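Local coordinates for protein putative oxidoreductase (Gluconobacter oxydans, PDB 3WJ7) that probably acts as an NAD(P)-dependent oxidoreductase of the short-chain dehydrogenase/reductase (SDR) superfamily, reducing carbonyl substrates, at residues A[205-210]-A[251-256]. Sequence-based numbering, arbitrary orientation.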
loop_
_atom_site.group_PDB
_atom_site.type_symbol
_atom_site.label_atom_id
_atom_site.label_comp_id
_atom_site.label_asym_id
_atom_site.label_seq_id
_atom_site.Cartn_x
_atom_site.Cartn_y
_atom_site.Cartn_z
ATOM N N GLY A 205 11.349 -24.056 22.856
ATOM C CA GLY A 205 10.142 -24.453 23.554
ATOM C C GLY A 205 8.989 -23.460 23.492
ATOM O O GLY A 205 7.880 -23.792 23.929
ATOM N N ASN A 206 9.220 -22.259 22.953
ATOM C CA ASN A 206 8.189 -21.195 22.964
ATOM C C ASN A 206 7.301 -21.110 21.736
ATOM O O ASN A 206 6.787 -20.024 21.452
ATOM C CB ASN A 206 8.797 -19.794 23.152
ATOM C CG ASN A 206 9.722 -19.702 24.344
ATOM O OD1 ASN A 206 9.511 -20.353 25.378
ATOM N ND2 ASN A 206 10.763 -18.887 24.205
ATOM N N MET A 207 7.130 -22.205 20.999
ATOM C CA MET A 207 6.224 -22.185 19.852
ATOM C C MET A 207 5.074 -23.163 20.037
ATOM O O MET A 207 5.145 -24.310 19.596
ATOM C CB MET A 207 6.970 -22.439 18.552
ATOM C CG MET A 207 6.169 -22.220 17.276
ATOM S SD MET A 207 7.226 -22.846 15.966
ATOM C CE MET A 207 6.980 -24.592 16.285
ATOM N N PRO A 208 3.992 -22.696 20.671
ATOM C CA PRO A 208 2.942 -23.615 21.104
ATOM C C PRO A 208 2.061 -24.094 19.953
ATOM O O PRO A 208 1.556 -25.209 19.997
ATOM C CB PRO A 208 2.124 -22.778 22.109
ATOM C CG PRO A 208 2.565 -21.341 21.931
ATOM C CD PRO A 208 3.598 -21.282 20.838
ATOM N N ALA A 209 1.896 -23.245 18.940
ATOM C CA ALA A 209 0.965 -23.489 17.839
ATOM C C ALA A 209 1.606 -23.098 16.529
ATOM O O ALA A 209 2.635 -22.391 16.501
ATOM C CB ALA A 209 -0.337 -22.720 18.033
ATOM N N TYR A 210 0.997 -23.586 15.452
ATOM C CA TYR A 210 1.460 -23.328 14.109
ATOM C C TYR A 210 0.405 -23.819 13.152
ATOM O O TYR A 210 -0.405 -24.671 13.502
ATOM C CB TYR A 210 2.806 -24.028 13.823
ATOM C CG TYR A 210 2.762 -25.523 13.663
ATOM C CD1 TYR A 210 2.672 -26.108 12.401
ATOM C CD2 TYR A 210 2.839 -26.359 14.761
ATOM C CE1 TYR A 210 2.612 -27.494 12.246
ATOM C CE2 TYR A 210 2.802 -27.748 14.624
ATOM C CZ TYR A 210 2.697 -28.310 13.371
ATOM O OH TYR A 210 2.657 -29.685 13.245
ATOM N N ASP A 251 6.579 -31.851 10.146
ATOM C CA ASP A 251 7.740 -32.736 10.088
ATOM C C ASP A 251 9.012 -31.984 10.407
ATOM O O ASP A 251 9.850 -32.472 11.155
ATOM C CB ASP A 251 7.840 -33.427 8.728
ATOM C CG ASP A 251 6.696 -34.405 8.486
ATOM O OD1 ASP A 251 6.172 -34.987 9.465
ATOM O OD2 ASP A 251 6.300 -34.579 7.314
ATOM N N LEU A 252 9.139 -30.795 9.838
ATOM C CA LEU A 252 10.205 -29.882 10.181
ATOM C C LEU A 252 10.336 -29.674 11.690
ATOM O O LEU A 252 11.434 -29.783 12.235
ATOM C CB LEU A 252 9.989 -28.519 9.504
ATOM C CG LEU A 252 11.107 -27.513 9.771
ATOM C CD1 LEU A 252 12.463 -28.035 9.286
ATOM C CD2 LEU A 252 10.790 -26.173 9.128
ATOM N N PHE A 253 9.215 -29.358 12.344
ATOM C CA PHE A 253 9.193 -29.124 13.789
ATOM C C PHE A 253 9.458 -30.390 14.604
ATOM O O PHE A 253 10.167 -30.321 15.598
ATOM C CB PHE A 253 7.905 -28.440 14.231
ATOM C CG PHE A 253 7.747 -27.052 13.701
ATOM C CD1 PHE A 253 6.506 -26.610 13.252
ATOM C CD2 PHE A 253 8.836 -26.175 13.673
ATOM C CE1 PHE A 253 6.358 -25.325 12.765
ATOM C CE2 PHE A 253 8.703 -24.904 13.175
ATOM C CZ PHE A 253 7.457 -24.471 12.721
ATOM N N ARG A 254 8.926 -31.527 14.155
ATOM C CA ARG A 254 9.414 -32.837 14.623
ATOM C C ARG A 254 10.962 -32.940 14.645
ATOM O O ARG A 254 11.526 -33.276 15.692
ATOM C CB ARG A 254 8.793 -33.995 13.820
ATOM C CG ARG A 254 7.428 -34.430 14.350
ATOM C CD ARG A 254 6.572 -35.190 13.326
ATOM N NE ARG A 254 5.245 -34.564 13.218
ATOM C CZ ARG A 254 4.319 -34.852 12.302
ATOM N NH1 ARG A 254 4.535 -35.795 11.389
ATOM N NH2 ARG A 254 3.159 -34.192 12.306
ATOM N N MET A 255 11.630 -32.639 13.528
ATOM C CA MET A 255 13.102 -32.713 13.442
ATOM C C MET A 255 13.762 -31.736 14.404
ATOM O O MET A 255 14.618 -32.135 15.184
ATOM C CB MET A 255 13.606 -32.352 12.065
ATOM C CG MET A 255 13.637 -33.429 11.020
ATOM S SD MET A 255 14.340 -32.757 9.485
ATOM C CE MET A 255 15.422 -31.519 10.172
ATOM N N VAL A 256 13.381 -30.456 14.317
ATOM C CA VAL A 256 13.904 -29.419 15.214
ATOM C C VAL A 256 13.836 -29.921 16.651
ATOM O O VAL A 256 14.828 -29.924 17.357
ATOM C CB VAL A 256 13.158 -28.038 15.081
ATOM C CG1 VAL A 256 13.647 -27.042 16.113
ATOM C CG2 VAL A 256 13.342 -27.419 13.706
#
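On helix 249-259, Arg254 NH1 forms a 2.7 Å salt bridge with Asp251 OD1, outside the ring cluster in which Phe253 meets Met207 and Tyr210. The contact across the segments is itself apolar: a Met-aromatic contact and a T-shaped ring pair share the Phe253 ring. It joins a loop and short strand 209-211 to the helix in an SDR-family protein, probably of the extended type. Strand 209-211 pairs in parallel with strand 267-269, apart from the central Rossmann sheet. Met207 takes one face of Phe253. Its CE stands 3.3 Å from the ring centroid and only 2° off the normal, a CH-pi contact. Its SD is set back, 4.0 Å from the same centroid and still above the face. The Met207 side chain runs extended to SD, with CG anti to the backbone N, and the bend at chi3 (75°) carries CE over the ring. Tyr210 uses the edge of Phe253 instead. The centroids are 5.0 Å apart and the planes stand at 73°, with the Phe253 edge directed at the Tyr210 face. All three side chains are buried, and Pro265 touches each of them. Cys202 of helix 194-203 packs against Met207 and Phe253. Trp283 of a second subunit packs on Met207 and Tyr210, so the cluster also belongs to a subunit interface. A mercury(II) ion lies about 4 Å from the nearest atom of the Met207 side chain. Phe253 CD1 sits 3.8 Å above the plane of the Tyr210 ring, over the centre of the ring, while the neighbouring CE1 is 3.7 Å from Tyr210 CG.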